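Local coordinates for protein transcriptional regulator, MarR family (Silicibacter pomeroyi DSS-3, PDB 3CDH) that probably binds DNA as a dimeric, winged-helix transcriptional regulator of the MarR family, at residues Arg47-Leu52 and Val101-Asp106; Ala30-His35 and Ala116-His121. All coordinates share one frame; numbering follows the deposited sequence. Where two conformers were deposited one is given.

Contact 1: residues Arg47-Leu52 and Val101-Asp106; sequences RVLACL and VRLTDD
Leu52 CD2 lies 3.7 Å from the carbonyl Val101 O, while Leu103 CD1 rests against the flat carbonyl group of Leu52, 3.6 Å from Leu52 O. The guanidinium of Arg102 curls round to the carbonyl of the next residue, NH2 donating to Leu103 O at 3.3 Å, the acceptor 22° out of the guanidinium plane. Between the leucines the packing is apolar. Leu103 CG, anti to its carbonyl carbon (chi1 -64°), stands 3.6 Å from Leu52 CB, and Leu103 CD2 reaches on to Leu49 CD2 at 3.6 Å. Such a helix laid against a strand of the hairpin belongs to the winged helix-turn-helix fold of MarR proteins; here the axes of 47-52 and 101-103 run at 89°. Val87 of the partner strand touches Leu52, Val101 and Leu103, and Leu110, Ala111 and Leu114 of helix 105-130 touch Leu49. The side chains of Leu52 and Val101 cross at about a right angle, Leu52 CD1 4.0 Å from Val101 CG1. A water accepts from Leu103 N (2.8 Å) and probably donates to Leu52 O, joining the two backbones beside the apolar side chains.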
ATOM      1  N   ARG B  47      -2.472  10.355  -8.962  1.00 38.19           N
ATOM      2  CA  ARG B  47      -2.087   9.153  -9.669  1.00 38.20           C
ATOM      3  C   ARG B  47      -2.613   9.200 -11.088  1.00 39.36           C
ATOM      4  O   ARG B  47      -1.891   8.838 -12.031  1.00 40.60           O
ATOM      5  CB  ARG B  47      -2.569   7.911  -8.950  1.00 36.92           C
ATOM      6  CG  ARG B  47      -1.841   7.711  -7.658  1.00 36.92           C
ATOM      7  CD  ARG B  47      -2.339   6.519  -6.903  1.00 38.70           C
ATOM      8  NE  ARG B  47      -1.484   6.234  -5.752  1.00 42.02           N
ATOM      9  CZ  ARG B  47      -1.723   5.262  -4.865  1.00 42.42           C
ATOM     10  NH1 ARG B  47      -2.804   4.471  -4.996  1.00 41.58           N
ATOM     11  NH2 ARG B  47      -0.885   5.082  -3.848  1.00 40.74           N
ATOM     12  N   VAL B  48      -3.852   9.664 -11.258  1.00 39.30           N
ATOM     13  CA  VAL B  48      -4.381   9.805 -12.602  1.00 40.28           C
ATOM     14  C   VAL B  48      -3.469  10.727 -13.407  1.00 42.08           C
ATOM     15  O   VAL B  48      -3.095  10.388 -14.548  1.00 43.63           O
ATOM     16  CB  VAL B  48      -5.792  10.334 -12.630  1.00 39.90           C
ATOM     17  CG1 VAL B  48      -6.094  10.959 -14.006  1.00 40.08           C
ATOM     18  CG2 VAL B  48      -6.744   9.218 -12.312  1.00 38.07           C
ATOM     19  N   LEU B  49      -3.094  11.867 -12.812  1.00 41.73           N
ATOM     20  CA  LEU B  49      -2.164  12.784 -13.467  1.00 43.49           C
ATOM     21  C   LEU B  49      -0.823  12.134 -13.748  1.00 45.12           C
ATOM     22  O   LEU B  49      -0.274  12.267 -14.856  1.00 47.06           O
ATOM     23  CB  LEU B  49      -1.966  14.055 -12.655  1.00 43.15           C
ATOM     24  CG  LEU B  49      -3.203  14.929 -12.473  1.00 42.17           C
ATOM     25  CD1 LEU B  49      -2.836  16.014 -11.511  1.00 43.54           C
ATOM     26  CD2 LEU B  49      -3.706  15.529 -13.784  1.00 40.95           C
ATOM     27  N   ALA B  50      -0.291  11.417 -12.765  1.00 44.94           N
ATOM     28  CA  ALA B  50       0.963  10.713 -12.985  1.00 46.11           C
ATOM     29  C   ALA B  50       0.854   9.727 -14.173  1.00 47.76           C
ATOM     30  O   ALA B  50       1.758   9.670 -15.032  1.00 49.36           O
ATOM     31  CB  ALA B  50       1.420  10.040 -11.723  1.00 44.71           C
ATOM     32  N   CYS B  51      -0.258   8.995 -14.265  1.00 47.37           N
ATOM     33  CA  CYS B  51      -0.422   8.055 -15.390  1.00 49.64           C
ATOM     34  C   CYS B  51      -0.582   8.708 -16.728  1.00 51.54           C
ATOM     35  O   CYS B  51      -0.271   8.093 -17.732  1.00 53.58           O
ATOM     36  CB  CYS B  51      -1.637   7.166 -15.226  1.00 48.62           C
ATOM     37  SG  CYS B  51      -1.538   6.150 -13.832  1.00 48.58           S
ATOM     38  N   LEU B  52      -1.123   9.922 -16.761  1.00 51.97           N
ATOM     39  CA  LEU B  52      -1.448  10.526 -18.050  1.00 54.33           C
ATOM     40  C   LEU B  52      -0.375  11.456 -18.580  1.00 56.49           C
ATOM     41  O   LEU B  52      -0.466  11.895 -19.711  1.00 58.55           O
ATOM     42  CB  LEU B  52      -2.811  11.218 -18.028  1.00 52.98           C
ATOM     43  CG  LEU B  52      -4.042  10.338 -17.845  1.00 51.27           C
ATOM     44  CD1 LEU B  52      -5.226  11.226 -17.783  1.00 49.54           C
ATOM     45  CD2 LEU B  52      -4.216   9.361 -18.971  1.00 51.36           C
ATOM     46  N   VAL B 101      -9.259   8.464 -22.076  1.00 59.01           N
ATOM     47  CA  VAL B 101      -9.306   9.709 -21.353  1.00 56.48           C
ATOM     48  C   VAL B 101      -7.954  10.374 -21.456  1.00 55.39           C
ATOM     49  O   VAL B 101      -6.946   9.692 -21.481  1.00 55.27           O
ATOM     50  CB  VAL B 101      -9.708   9.390 -19.902  1.00 54.77           C
ATOM     51  CG1 VAL B 101      -8.867  10.085 -18.919  1.00 52.89           C
ATOM     52  CG2 VAL B 101     -11.158   9.712 -19.707  1.00 55.79           C
ATOM     53  N   ARG B 102      -7.918  11.693 -21.558  1.00 54.72           N
ATOM     54  CA  ARG B 102      -6.629  12.377 -21.679  1.00 55.33           C
ATOM     55  C   ARG B 102      -6.581  13.680 -20.877  1.00 53.73           C
ATOM     56  O   ARG B 102      -7.630  14.214 -20.488  1.00 53.07           O
ATOM     57  CB  ARG B 102      -6.282  12.635 -23.141  1.00 57.69           C
ATOM     58  CG  ARG B 102      -7.218  13.570 -23.833  1.00 60.86           C
ATOM     59  CD  ARG B 102      -6.601  14.147 -25.113  1.00 68.95           C
ATOM     60  NE  ARG B 102      -7.597  14.913 -25.870  1.00 75.24           N
ATOM     61  CZ  ARG B 102      -7.792  16.238 -25.771  1.00 78.10           C
ATOM     62  NH1 ARG B 102      -8.740  16.833 -26.493  1.00 80.81           N
ATOM     63  NH2 ARG B 102      -7.045  16.987 -24.964  1.00 78.14           N
ATOM     64  N   LEU B 103      -5.372  14.179 -20.619  1.00 53.35           N
ATOM     65  CA  LEU B 103      -5.217  15.482 -19.970  1.00 52.68           C
ATOM     66  C   LEU B 103      -5.677  16.604 -20.879  1.00 53.93           C
ATOM     67  O   LEU B 103      -5.539  16.505 -22.111  1.00 56.10           O
ATOM     68  CB  LEU B 103      -3.767  15.723 -19.594  1.00 52.97           C
ATOM     69  CG  LEU B 103      -3.288  14.720 -18.552  1.00 52.24           C
ATOM     70  CD1 LEU B 103      -1.806  14.919 -18.226  1.00 52.33           C
ATOM     71  CD2 LEU B 103      -4.162  14.809 -17.289  1.00 50.31           C
ATOM     72  N   THR B 104      -6.246  17.646 -20.279  1.00 52.14           N
ATOM     73  CA  THR B 104      -6.470  18.889 -20.984  1.00 53.04           C
ATOM     74  C   THR B 104      -5.151  19.628 -20.906  1.00 54.92           C
ATOM     75  O   THR B 104      -4.211  19.118 -20.296  1.00 55.15           O
ATOM     76  CB  THR B 104      -7.534  19.736 -20.283  1.00 51.58           C
ATOM     77  OG1 THR B 104      -7.106  20.023 -18.951  1.00 49.80           O
ATOM     78  CG2 THR B 104      -8.881  19.037 -20.248  1.00 47.90           C
ATOM     79  N   ASP B 105      -5.053  20.816 -21.492  1.00 57.09           N
ATOM     80  CA  ASP B 105      -3.826  21.606 -21.343  1.00 59.42           C
ATOM     81  C   ASP B 105      -3.517  21.937 -19.900  1.00 58.07           C
ATOM     82  O   ASP B 105      -2.372  21.803 -19.447  1.00 58.71           O
ATOM     83  CB  ASP B 105      -3.880  22.900 -22.148  1.00 61.79           C
ATOM     84  CG  ASP B 105      -3.620  22.663 -23.606  1.00 67.66           C
ATOM     85  OD1 ASP B 105      -3.425  21.469 -23.993  1.00 71.60           O
ATOM     86  OD2 ASP B 105      -3.621  23.659 -24.371  1.00 72.60           O
ATOM     87  N   ASP B 106      -4.537  22.390 -19.177  1.00 56.66           N
ATOM     88  CA  ASP B 106      -4.378  22.681 -17.760  1.00 55.41           C
ATOM     89  C   ASP B 106      -3.949  21.414 -17.039  1.00 53.60           C
ATOM     90  O   ASP B 106      -2.998  21.438 -16.247  1.00 53.46           O
ATOM     91  CB  ASP B 106      -5.672  23.264 -17.167  1.00 54.70           C
ATOM     92  CG  ASP B 106      -6.069  24.596 -17.821  1.00 56.13           C
ATOM     93  OD1 ASP B 106      -5.200  25.485 -18.012  1.00 56.99           O
ATOM     94  OD2 ASP B 106      -7.261  24.749 -18.143  1.00 57.09           O
TER
HETATM   95  O   HOH W   1      -3.098  12.640 -21.310  1.00 58.29           O

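Contact 2: residues Ala30-His35 and Ala116-His121; sequences AQFHDH and ASARAH
Phe32 and Ala118 make the apolar part of this contact. CG of Phe32, anti to the backbone N (chi1 -164°), starts the side chain toward helix 116-121. The methyl of Ala118 sits over the ring off-centre, in a CH-pi contact with CB 4.0 Å from the centroid. Its closest ring atom is Phe32 CZ, 3.5 Å from Ala118 CB, and Ser117 CB meets the rim of the same ring in plane, 3.7 Å from Phe32 CE1.

The aromatic contacts gather Phe32, His35 and His121 into a cluster. His121 is modelled in two conformers; in one of them Phe32 presents its edge to the imidazole face, the planes at 75° and Phe32 CD1 3.8 Å from His121 CD2. His35 stands obliquely to the His121 ring. Trp46 adds a second edge-to-face partner for Phe32. An alanine in place of Phe32 would probably open a gap beside Ala118 and leave the face of His121 and the ring of Trp46 without their aromatic mate.

Polar links are few. A water in the plane of the His35 ring, at its edge, bridges His35 NE2 (2.8 Å) and Ser117 OG (3.1 Å). In the same conformer His121 ND1 also makes a weak bond of 2.9 Å back to Ser117 O, one helical turn earlier; its hold on the ring is doubtful.

The two helical segments run roughly antiparallel, at 154° with axes 10.6 Å apart. Tyr16 of the second subunit packs on both Phe32 and Ala118, so the pair borders the dimer interface. Such pairing of an N-terminal helix with the long helix after the wing is typical of the helical dimerisation region of MarR regulators.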
ATOM      1  N   ALA B  30       4.592   9.132   2.328  1.00 49.62           N
ATOM      2  CA  ALA B  30       4.047  10.121   3.266  1.00 51.31           C
ATOM      3  C   ALA B  30       4.411  11.564   2.896  1.00 52.79           C
ATOM      4  O   ALA B  30       3.523  12.427   2.788  1.00 52.17           O
ATOM      5  CB  ALA B  30       4.424   9.793   4.725  1.00 52.09           C
ATOM      6  N   GLN B  31       5.692  11.814   2.653  1.00 54.17           N
ATOM      7  CA  GLN B  31       6.106  13.189   2.421  1.00 57.51           C
ATOM      8  C   GLN B  31       5.509  13.750   1.136  1.00 54.81           C
ATOM      9  O   GLN B  31       4.980  14.852   1.112  1.00 56.10           O
ATOM     10  CB  GLN B  31       7.621  13.324   2.438  1.00 59.22           C
ATOM     11  CG  GLN B  31       8.147  14.698   2.876  1.00 65.76           C
ATOM     12  CD  GLN B  31       9.647  14.872   2.518  1.00 69.00           C
ATOM     13  OE1 GLN B  31      10.540  14.506   3.316  1.00 76.48           O
ATOM     14  NE2 GLN B  31       9.926  15.386   1.288  1.00 75.57           N
ATOM     15  N   PHE B  32       5.550  12.983   0.067  1.00 52.60           N
ATOM     16  CA  PHE B  32       4.957  13.454  -1.156  1.00 50.68           C
ATOM     17  C   PHE B  32       3.449  13.623  -1.054  1.00 49.39           C
ATOM     18  O   PHE B  32       2.886  14.576  -1.619  1.00 49.08           O
ATOM     19  CB  PHE B  32       5.300  12.559  -2.337  1.00 49.82           C
ATOM     20  CG  PHE B  32       5.029  13.211  -3.643  1.00 48.94           C
ATOM     21  CD1 PHE B  32       5.722  14.373  -3.999  1.00 48.43           C
ATOM     22  CD2 PHE B  32       4.036  12.731  -4.481  1.00 47.21           C
ATOM     23  CE1 PHE B  32       5.450  15.026  -5.182  1.00 48.84           C
ATOM     24  CE2 PHE B  32       3.759  13.379  -5.698  1.00 46.57           C
ATOM     25  CZ  PHE B  32       4.466  14.528  -6.042  1.00 47.84           C
ATOM     26  N   HIS B  33       2.792  12.702  -0.350  1.00 47.84           N
ATOM     27  CA  HIS B  33       1.369  12.846  -0.152  1.00 46.82           C
ATOM     28  C   HIS B  33       1.059  14.133   0.626  1.00 47.22           C
ATOM     29  O   HIS B  33       0.110  14.831   0.289  1.00 46.96           O
ATOM     30  CB  HIS B  33       0.732  11.593   0.448  1.00 46.55           C
ATOM     31  CG  HIS B  33       0.728  10.404  -0.474  1.00 48.18           C
ATOM     32  ND1 HIS B  33       0.320   9.149  -0.064  1.00 50.60           N
ATOM     33  CD2 HIS B  33       1.095  10.270  -1.777  1.00 49.09           C
ATOM     34  CE1 HIS B  33       0.432   8.299  -1.078  1.00 50.24           C
ATOM     35  NE2 HIS B  33       0.906   8.949  -2.127  1.00 47.45           N
ATOM     36  N   ASP B  34       1.884  14.478   1.613  1.00 48.14           N
ATOM     37  CA  ASP B  34       1.785  15.783   2.296  1.00 49.37           C
ATOM     38  C   ASP B  34       1.719  16.959   1.299  1.00 49.43           C
ATOM     39  O   ASP B  34       0.930  17.914   1.463  1.00 49.04           O
ATOM     40  CB  ASP B  34       2.963  16.019   3.264  1.00 50.91           C
ATOM     41  CG  ASP B  34       2.989  15.043   4.445  1.00 51.94           C
ATOM     42  OD1 ASP B  34       1.918  14.523   4.844  1.00 52.07           O
ATOM     43  OD2 ASP B  34       4.103  14.803   4.987  0.50 52.92           O
ATOM     44  N   HIS B  35       2.560  16.863   0.279  1.00 49.42           N
ATOM     45  CA  HIS B  35       2.682  17.874  -0.741  1.00 50.59           C
ATOM     46  C   HIS B  35       1.433  17.964  -1.611  1.00 49.38           C
ATOM     47  O   HIS B  35       0.919  19.056  -1.858  1.00 50.29           O
ATOM     48  CB  HIS B  35       3.928  17.593  -1.580  1.00 51.74           C
ATOM     49  CG  HIS B  35       4.155  18.583  -2.672  1.00 54.28           C
ATOM     50  ND1 HIS B  35       4.375  19.920  -2.428  1.00 58.37           N
ATOM     51  CD2 HIS B  35       4.189  18.436  -4.015  1.00 55.02           C
ATOM     52  CE1 HIS B  35       4.520  20.560  -3.573  1.00 59.22           C
ATOM     53  NE2 HIS B  35       4.426  19.679  -4.552  1.00 58.63           N
ATOM     54  N   ALA B 116       7.472  16.590 -11.862  1.00 57.78           N
ATOM     55  CA  ALA B 116       8.742  17.200 -11.487  1.00 60.26           C
ATOM     56  C   ALA B 116       9.027  17.048  -9.978  1.00 59.53           C
ATOM     57  O   ALA B 116      10.049  16.460  -9.604  1.00 60.29           O
ATOM     58  CB  ALA B 116       8.807  18.664 -11.937  1.00 61.84           C
ATOM     59  N   SER B 117       8.120  17.533  -9.124  1.00 58.31           N
ATOM     60  CA  SER B 117       8.266  17.348  -7.671  1.00 58.25           C
ATOM     61  C   SER B 117       8.443  15.903  -7.275  1.00 56.96           C
ATOM     62  O   SER B 117       9.340  15.580  -6.490  1.00 57.49           O
ATOM     63  CB  SER B 117       7.060  17.862  -6.927  1.00 56.80           C
ATOM     64  OG  SER B 117       7.135  19.257  -6.827  1.00 60.95           O
ATOM     65  N   ALA B 118       7.585  15.035  -7.808  1.00 55.23           N
ATOM     66  CA  ALA B 118       7.684  13.619  -7.471  1.00 54.99           C
ATOM     67  C   ALA B 118       9.103  13.131  -7.739  1.00 57.04           C
ATOM     68  O   ALA B 118       9.699  12.496  -6.867  1.00 56.81           O
ATOM     69  CB  ALA B 118       6.640  12.772  -8.212  1.00 52.91           C
ATOM     70  N   ARG B 119       9.648  13.475  -8.910  1.00 59.19           N
ATOM     71  CA  ARG B 119      10.976  12.999  -9.293  1.00 62.13           C
ATOM     72  C   ARG B 119      12.049  13.486  -8.327  1.00 64.20           C
ATOM     73  O   ARG B 119      12.920  12.722  -7.930  1.00 64.91           O
ATOM     74  CB  ARG B 119      11.342  13.436 -10.703  1.00 63.95           C
ATOM     75  CG  ARG B 119      10.687  12.671 -11.828  1.00 63.66           C
ATOM     76  CD  ARG B 119      11.254  13.175 -13.160  1.00 67.16           C
ATOM     77  NE  ARG B 119      10.422  12.873 -14.330  1.00 67.03           N
ATOM     78  CZ  ARG B 119      10.436  11.710 -14.994  1.00 67.71           C
ATOM     79  NH1 ARG B 119      11.233  10.702 -14.591  1.00 64.73           N
ATOM     80  NH2 ARG B 119       9.640  11.550 -16.064  1.00 66.05           N
ATOM     81  N   ALA B 120      11.983  14.764  -7.961  1.00 66.17           N
ATOM     82  CA  ALA B 120      12.985  15.364  -7.070  1.00 68.87           C
ATOM     83  C   ALA B 120      12.943  14.723  -5.682  1.00 67.99           C
ATOM     84  O   ALA B 120      13.991  14.431  -5.108  1.00 69.68           O
ATOM     85  CB  ALA B 120      12.809  16.871  -6.995  1.00 69.45           C
ATOM     86  N   HIS B 121      11.730  14.508  -5.173  0.50 65.87           N
ATOM     87  CA  HIS B 121      11.499  13.833  -3.903  0.50 64.94           C
ATOM     88  C   HIS B 121      12.038  12.382  -3.942  0.50 64.68           C
ATOM     89  O   HIS B 121      12.604  11.893  -2.952  0.50 65.21           O
ATOM     90  CB  HIS B 121       9.995  13.846  -3.570  0.50 62.67           C
ATOM     91  CG  HIS B 121       9.475  15.155  -3.030  0.50 63.59           C
ATOM     92  ND1 HIS B 121       9.616  16.358  -3.696  0.50 65.08           N
ATOM     93  CD2 HIS B 121       8.760  15.432  -1.908  0.50 62.28           C
ATOM     94  CE1 HIS B 121       9.031  17.317  -3.000  0.50 65.04           C
ATOM     95  NE2 HIS B 121       8.502  16.782  -1.913  0.50 63.66           N
TER
HETATM   96  O   HOH W   2       4.328  20.491  -7.228  1.00 42.56           O

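In the fold
Contact 1 belongs to the winged helix-turn-helix part of the subunit and contact 2 to the helical dimerisation region; their centres lie about 17 Å apart and their nearest atoms about 4 Å, without touching. Helix 105-130 serves both, entered from the strand of contact 1 and continuing to 116-121, and so physically joins the winged part to the dimerisation region. In the partner segments, helices 17-38 and 43-54 are consecutive, and Trp46, one residue before 47-52, packs on Phe32 and Ala118. Both contacts also reach the second subunit, whose Phe12 touches Ala50 and Arg119. A glycerol, probably from crystallisation, lies about 3 Å from the Arg102 side chain.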